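PDB 4BGV: malate dehydrogenase from Picrophilus torridus, which probably catalyses the reversible, NAD-dependent oxidation of (S)-malate to oxaloacetate, a step of the tricarboxylic acid cycle. Local coordinates for residues R158-Q163 with D208-R213; M130-Y135 with I314-F319; N223-K226 with A230-A233. One frame throughout, in Å; residues are numbered along the deposited sequence.

Contact 1 (R158-Q163 with D208-R213); sequences RTFLAQ and DEIVKR
F160 meets R213 and I210 across helices 150-165 and 204-215, and these three residues account for most of the 280 Å² buried. R213 lays its side chain over one face of the F160 ring. Its CD lies over the face, 3.6 Å from the ring centroid, the geometry of a CH-pi contact. Further out, the guanidinium stacks flat on the same ring, with centres 4.0 Å apart and planes 11° from parallel, an offset cation-pi stack. The R213 chain is extended from CG to NE, with CG anti to the backbone N (chi1 -171°), which carries the guanidinium across the ring. A salt bridge from R213 NH2 to E220 fixes the polar end.

Deeper in the interface, I210 CG2 packs against F160 CB at 3.6 Å, and I210 CD1 touches L161 CD2 at 4.0 Å. The segment axes approach to 9.8 Å and run roughly antiparallel, at 149°, with F160 and I210 level with each other.

Around the pair, L161 continues onto strand 172-178 and V211 onto strand 184-193. On helix 150-165, F157 and E164 also touch I210, while E48 of the second subunit packs against F160.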
# COMPACT_ATOMS: atom_id res chain seq x y z
N ARG A 158 15.93 -2.52 15.84
CA ARG A 158 16.12 -1.80 14.57
C ARG A 158 15.75 -0.31 14.67
O ARG A 158 16.40 0.55 14.08
CB ARG A 158 15.29 -2.44 13.45
CG ARG A 158 15.80 -3.81 13.01
CD ARG A 158 14.76 -4.48 12.08
NE ARG A 158 14.66 -3.80 10.79
CZ ARG A 158 13.72 -4.07 9.88
NH1 ARG A 158 12.81 -5.00 10.15
NH2 ARG A 158 13.70 -3.41 8.73
N THR A 159 14.66 -0.02 15.38
CA THR A 159 14.25 1.38 15.56
C THR A 159 15.37 2.17 16.23
O THR A 159 15.74 3.26 15.77
CB THR A 159 12.97 1.47 16.41
OG1 THR A 159 11.91 0.75 15.77
CG2 THR A 159 12.57 2.93 16.62
N PHE A 160 15.93 1.61 17.31
CA PHE A 160 16.96 2.29 18.09
C PHE A 160 18.24 2.50 17.27
O PHE A 160 18.87 3.59 17.32
CB PHE A 160 17.28 1.51 19.38
CG PHE A 160 16.07 1.21 20.24
CD1 PHE A 160 14.98 2.07 20.28
CD2 PHE A 160 16.03 0.06 21.02
CE1 PHE A 160 13.86 1.79 21.09
CE2 PHE A 160 14.92 -0.24 21.83
CZ PHE A 160 13.84 0.63 21.86
N LEU A 161 18.65 1.47 16.54
CA LEU A 161 19.83 1.56 15.68
C LEU A 161 19.64 2.60 14.58
O LEU A 161 20.54 3.41 14.31
CB LEU A 161 20.12 0.20 15.05
CG LEU A 161 20.68 -0.90 15.94
CD1 LEU A 161 20.69 -2.23 15.19
CD2 LEU A 161 22.09 -0.54 16.38
N ALA A 162 18.47 2.58 13.94
CA ALA A 162 18.21 3.48 12.83
C ALA A 162 18.22 4.93 13.30
O ALA A 162 18.75 5.81 12.63
CB ALA A 162 16.88 3.13 12.17
N GLN A 163 17.65 5.19 14.47
CA GLN A 163 17.66 6.55 14.96
C GLN A 163 19.06 6.98 15.38
O GLN A 163 19.44 8.13 15.20
CB GLN A 163 16.62 6.76 16.06
CG GLN A 163 15.18 6.57 15.51
CD GLN A 163 14.15 7.54 16.09
OE1 GLN A 163 13.51 8.32 15.35
NE2 GLN A 163 13.96 7.49 17.40
N ASP A 208 26.00 -1.53 23.33
CA ASP A 208 25.54 -2.13 24.58
C ASP A 208 24.32 -1.39 25.15
O ASP A 208 23.41 -2.01 25.69
CB ASP A 208 26.67 -2.18 25.62
CG ASP A 208 27.75 -3.18 25.23
OD1 ASP A 208 27.50 -4.00 24.33
OD2 ASP A 208 28.83 -3.15 25.85
N GLU A 209 24.31 -0.06 25.03
CA GLU A 209 23.18 0.74 25.49
C GLU A 209 21.90 0.36 24.74
O GLU A 209 20.83 0.25 25.33
CB GLU A 209 23.46 2.23 25.28
CG GLU A 209 24.57 2.80 26.14
CD GLU A 209 24.84 4.27 25.85
OE1 GLU A 209 24.18 4.83 24.95
OE2 GLU A 209 25.70 4.87 26.53
N ILE A 210 22.04 0.18 23.44
CA ILE A 210 20.91 -0.13 22.59
C ILE A 210 20.41 -1.56 22.83
O ILE A 210 19.20 -1.82 22.84
CB ILE A 210 21.26 0.12 21.12
CG1 ILE A 210 21.39 1.64 20.88
CG2 ILE A 210 20.21 -0.50 20.18
CD1 ILE A 210 21.81 2.03 19.47
N VAL A 211 21.35 -2.48 23.07
CA VAL A 211 21.00 -3.84 23.44
C VAL A 211 20.19 -3.88 24.74
O VAL A 211 19.16 -4.55 24.83
CB VAL A 211 22.25 -4.71 23.52
CG1 VAL A 211 21.95 -6.03 24.21
CG2 VAL A 211 22.81 -4.93 22.10
N LYS A 212 20.63 -3.14 25.75
CA LYS A 212 19.92 -3.10 27.02
C LYS A 212 18.52 -2.48 26.88
O LYS A 212 17.55 -3.00 27.44
CB LYS A 212 20.76 -2.37 28.08
CG LYS A 212 20.19 -2.45 29.48
CD LYS A 212 21.15 -1.86 30.51
CE LYS A 212 22.22 -2.86 30.91
NZ LYS A 212 22.92 -2.43 32.16
N ARG A 213 18.41 -1.38 26.12
CA ARG A 213 17.08 -0.79 25.88
C ARG A 213 16.16 -1.78 25.20
O ARG A 213 14.97 -1.81 25.49
CB ARG A 213 17.17 0.47 25.03
CG ARG A 213 15.86 1.26 24.92
CD ARG A 213 16.05 2.51 24.08
NE ARG A 213 14.80 3.26 23.93
CZ ARG A 213 14.65 4.31 23.14
NH1 ARG A 213 15.67 4.75 22.39
NH2 ARG A 213 13.46 4.91 23.07

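Contact 2 (M130-Y135 with I314-F319); sequences MAYAIY and IADDYF
Y132 and D316 are brought together by different first torsions: Y132 holds CG anti to its N (chi1 -175°), whereas D316 turns CG anti to its carbonyl carbon (chi1 -68°). Although neither CB points straight across, both side-chain ends reach the interface. There Y132 OH donates a hydrogen bond of 2.7 Å to D316 OD1, which accepts with its syn lone pair, on the side of OD2. The carboxylate oxygen lies near the plane of the tyrosine ring, at its edge, while the carboxylate plane is turned well out of it. K136 forms a salt bridge to the same OD1, so a hydroxyl and an ammonium group grip this oxygen, which would be expected to favour the ionised carboxylate.

These partners come from the two halves of the LDH/MDH fold: helix 127-138 belongs to the NAD-binding Rossmann domain and helix 295-321 to the C-terminal region. Their segments run in the same general direction, with axes 10.4 Å apart crossing at -33°.

Alanines sit at the nearest backbone approach, A133 CA to A315 CA being 6.6 Å. A315 CB meets the Y132 ring edge at CD2, 4.1 Å away. One turn along helix 295-321, F319 reaches back to A133: its CE1 touches A133 CB at 4.0 Å, and its CZ lies 3.5 Å from A133 O. Y132 also packs on L272 and F273 of strand 272-281, and F319 on K105 of helix 93-114.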
# COMPACT_ATOMS: atom_id res chain seq x y z
N MET A 130 4.04 -20.28 26.79
CA MET A 130 2.62 -20.30 26.46
C MET A 130 2.35 -21.11 25.18
O MET A 130 1.32 -21.76 25.07
CB MET A 130 2.03 -18.89 26.36
CG MET A 130 2.05 -18.13 27.68
SD MET A 130 1.37 -19.06 29.07
CE MET A 130 2.57 -18.70 30.34
N ALA A 131 3.29 -21.07 24.23
CA ALA A 131 3.21 -21.94 23.06
C ALA A 131 3.32 -23.41 23.46
O ALA A 131 2.61 -24.27 22.94
CB ALA A 131 4.29 -21.58 22.02
N TYR A 132 4.22 -23.69 24.39
CA TYR A 132 4.36 -25.04 24.93
C TYR A 132 3.05 -25.50 25.57
O TYR A 132 2.59 -26.61 25.32
CB TYR A 132 5.52 -25.08 25.93
CG TYR A 132 5.85 -26.45 26.47
CD1 TYR A 132 6.18 -27.51 25.63
CD2 TYR A 132 5.85 -26.67 27.84
CE1 TYR A 132 6.48 -28.76 26.14
CE2 TYR A 132 6.15 -27.92 28.36
CZ TYR A 132 6.47 -28.95 27.51
OH TYR A 132 6.76 -30.18 28.05
N ALA A 133 2.42 -24.62 26.34
CA ALA A 133 1.13 -24.95 26.94
C ALA A 133 0.04 -25.19 25.88
O ALA A 133 -0.77 -26.10 26.01
CB ALA A 133 0.69 -23.86 27.92
N ILE A 134 0.02 -24.35 24.85
CA ILE A 134 -0.96 -24.52 23.77
C ILE A 134 -0.76 -25.89 23.10
O ILE A 134 -1.74 -26.58 22.79
CB ILE A 134 -0.88 -23.37 22.74
CG1 ILE A 134 -1.46 -22.07 23.34
CG2 ILE A 134 -1.62 -23.72 21.44
CD1 ILE A 134 -3.00 -22.10 23.58
N TYR A 135 0.50 -26.27 22.92
CA TYR A 135 0.86 -27.55 22.34
C TYR A 135 0.35 -28.70 23.22
O TYR A 135 -0.30 -29.61 22.74
CB TYR A 135 2.39 -27.64 22.19
CG TYR A 135 2.87 -29.02 21.80
CD1 TYR A 135 2.32 -29.68 20.70
CD2 TYR A 135 3.88 -29.66 22.51
CE1 TYR A 135 2.76 -30.94 20.33
CE2 TYR A 135 4.33 -30.92 22.14
CZ TYR A 135 3.76 -31.55 21.05
OH TYR A 135 4.19 -32.81 20.66
N ILE A 314 7.55 -26.16 35.02
CA ILE A 314 6.40 -25.64 35.76
C ILE A 314 5.10 -25.91 34.98
O ILE A 314 4.09 -26.31 35.57
CB ILE A 314 6.56 -24.13 36.06
CG1 ILE A 314 7.70 -23.93 37.07
CG2 ILE A 314 5.26 -23.52 36.59
CD1 ILE A 314 8.07 -22.49 37.30
N ALA A 315 5.14 -25.72 33.66
CA ALA A 315 3.99 -26.03 32.82
C ALA A 315 3.64 -27.53 32.85
O ALA A 315 2.46 -27.89 32.99
CB ALA A 315 4.23 -25.57 31.40
N ASP A 316 4.65 -28.38 32.75
CA ASP A 316 4.44 -29.83 32.90
C ASP A 316 3.74 -30.15 34.22
O ASP A 316 2.75 -30.89 34.25
CB ASP A 316 5.77 -30.59 32.86
CG ASP A 316 6.43 -30.55 31.50
OD1 ASP A 316 5.72 -30.28 30.50
OD2 ASP A 316 7.65 -30.81 31.43
N ASP A 317 4.25 -29.59 35.32
CA ASP A 317 3.69 -29.82 36.64
C ASP A 317 2.24 -29.37 36.73
O ASP A 317 1.40 -30.08 37.28
CB ASP A 317 4.55 -29.12 37.71
CG ASP A 317 3.95 -29.24 39.10
OD1 ASP A 317 4.10 -30.31 39.73
OD2 ASP A 317 3.35 -28.24 39.56
N TYR A 318 1.94 -28.18 36.20
CA TYR A 318 0.56 -27.71 36.15
C TYR A 318 -0.34 -28.70 35.42
O TYR A 318 -1.41 -29.05 35.92
CB TYR A 318 0.45 -26.33 35.49
CG TYR A 318 -0.96 -25.78 35.47
CD1 TYR A 318 -1.46 -25.06 36.54
CD2 TYR A 318 -1.79 -25.99 34.37
CE1 TYR A 318 -2.75 -24.56 36.53
CE2 TYR A 318 -3.08 -25.49 34.34
CZ TYR A 318 -3.56 -24.78 35.42
OH TYR A 318 -4.84 -24.28 35.41
N PHE A 319 0.09 -29.15 34.25
CA PHE A 319 -0.72 -30.08 33.45
C PHE A 319 -0.89 -31.41 34.18
O PHE A 319 -1.97 -32.01 34.15
CB PHE A 319 -0.11 -30.29 32.06
CG PHE A 319 -0.58 -29.30 31.03
CD1 PHE A 319 -0.03 -28.02 30.97
CD2 PHE A 319 -1.55 -29.65 30.10
CE1 PHE A 319 -0.46 -27.11 30.02
CE2 PHE A 319 -1.99 -28.74 29.15
CZ PHE A 319 -1.44 -27.46 29.11

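Contact 3 (N223-K226 with A230-A233); sequences NLYK and AFYA
A230 meets Y225 through its backbone, with A230 CA 4.0 Å from Y225 CE2, while its CB points away from that helix end and touches R156, a residue that probably binds substrate. Y225 closes helix 217-225, before K226 leaves helical geometry with positive phi, and its CB points toward the returning chain.

F231 comes next, in the N-cap position of helix 232-246. Its chi1 of 56° places CG between the backbone N and the carbonyl carbon, and the ring swings back to Y225, CE1 coming 3.6 Å from Y225 CE2. The two rings are oblique, centroids 5.7 Å apart and planes at 36°, so neither a stack nor a T-shaped pair is formed. The F231 ring also packs on A12, V13 and T16 of helix 12-23.

Y232, in the first turn, crosses the Y225 side chain at about a right angle; its CD2 is 4.1 Å from Y225 OH. That hydroxyl is hydrogen-bonded to D45 OD2 of the second subunit. The same aspartate accepts hydrogen bonds from the backbone N-H groups at the start of helix 232-246: OD2 from F231 and Y232, OD1 from A233. Replacing Y225 by an alanine would probably leave D45 of the second subunit without its hydroxyl partner and open a gap beside F231.

This short turn between helices 217-225 and 232-246, with the start of its second helix bonded across a subunit interface, lies beside the probable active site of this LDH/MDH-type enzyme: R156 borders A230, and A12, predicted to bind NAD, borders F231.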
# COMPACT_ATOMS: atom_id res chain seq x y z
N ASN A 223 6.12 1.94 31.39
CA ASN A 223 6.33 3.12 32.21
C ASN A 223 5.63 4.35 31.62
O ASN A 223 5.12 5.19 32.36
CB ASN A 223 7.81 3.43 32.40
CG ASN A 223 8.03 4.80 33.01
OD1 ASN A 223 7.74 5.02 34.19
ND2 ASN A 223 8.52 5.73 32.21
N LEU A 224 5.61 4.44 30.30
CA LEU A 224 5.01 5.60 29.64
C LEU A 224 3.48 5.52 29.65
O LEU A 224 2.81 6.56 29.81
CB LEU A 224 5.56 5.72 28.22
CG LEU A 224 7.05 6.05 28.17
CD1 LEU A 224 7.64 5.90 26.77
CD2 LEU A 224 7.29 7.44 28.69
N TYR A 225 2.94 4.31 29.52
CA TYR A 225 1.48 4.11 29.49
C TYR A 225 0.85 4.08 30.89
O TYR A 225 -0.33 4.42 31.05
CB TYR A 225 1.14 2.79 28.80
CG TYR A 225 1.19 2.81 27.28
CD1 TYR A 225 1.31 4.02 26.58
CD2 TYR A 225 1.08 1.63 26.55
CE1 TYR A 225 1.34 4.03 25.19
CE2 TYR A 225 1.11 1.64 25.17
CZ TYR A 225 1.24 2.84 24.50
OH TYR A 225 1.26 2.87 23.12
N LYS A 226 1.65 3.68 31.88
CA LYS A 226 1.22 3.57 33.29
C LYS A 226 0.24 2.42 33.56
O LYS A 226 0.44 1.65 34.49
CB LYS A 226 0.63 4.88 33.83
CG LYS A 226 1.50 6.11 33.61
CD LYS A 226 2.80 5.98 34.37
CE LYS A 226 3.68 7.22 34.24
NZ LYS A 226 5.04 6.90 34.77
N ALA A 230 2.60 -2.25 25.73
CA ALA A 230 2.70 -1.93 24.30
C ALA A 230 1.68 -2.71 23.48
O ALA A 230 1.34 -3.85 23.81
CB ALA A 230 4.12 -2.24 23.80
N PHE A 231 1.19 -2.09 22.40
CA PHE A 231 0.29 -2.78 21.49
C PHE A 231 0.48 -2.47 20.00
O PHE A 231 0.25 -3.33 19.17
CB PHE A 231 -1.19 -2.62 21.90
CG PHE A 231 -1.64 -1.20 22.03
CD1 PHE A 231 -1.37 -0.47 23.19
CD2 PHE A 231 -2.38 -0.60 21.00
CE1 PHE A 231 -1.82 0.85 23.32
CE2 PHE A 231 -2.83 0.72 21.13
CZ PHE A 231 -2.55 1.45 22.28
N TYR A 232 0.91 -1.26 19.67
CA TYR A 232 1.12 -0.93 18.26
C TYR A 232 2.26 -1.72 17.62
O TYR A 232 2.06 -2.37 16.58
CB TYR A 232 1.36 0.57 18.05
CG TYR A 232 0.11 1.40 18.24
CD1 TYR A 232 -0.99 1.23 17.39
CD2 TYR A 232 0.01 2.34 19.27
CE1 TYR A 232 -2.15 1.98 17.54
CE2 TYR A 232 -1.15 3.11 19.43
CZ TYR A 232 -2.21 2.92 18.57
OH TYR A 232 -3.37 3.65 18.73
N ALA A 233 3.44 -1.65 18.21
CA ALA A 233 4.57 -2.41 17.66
C ALA A 233 4.36 -3.93 17.76
O ALA A 233 4.60 -4.65 16.79
CB ALA A 233 5.90 -1.98 18.29

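How the contacts relate
Along the chain, contact 2 closes a long loop from residue 130 to 319, and contacts 1 and 3 follow in series inside it. Contact 1 and contact 3 both belong to the C-terminal domain, their centres about 17 Å apart, and helices 204-215 and 217-225 are consecutive. Both also touch the second subunit, so this side of the domain contributes to assembly. Contact 2 lies across the chain's centre from contact 1, about 33 Å between centres, and about 27 Å from contact 3. It joins the final helix to the NAD-binding domain and is touched by no other chain, whereas contact 3 combines subunit packing with a link to helix 12-23 of that domain.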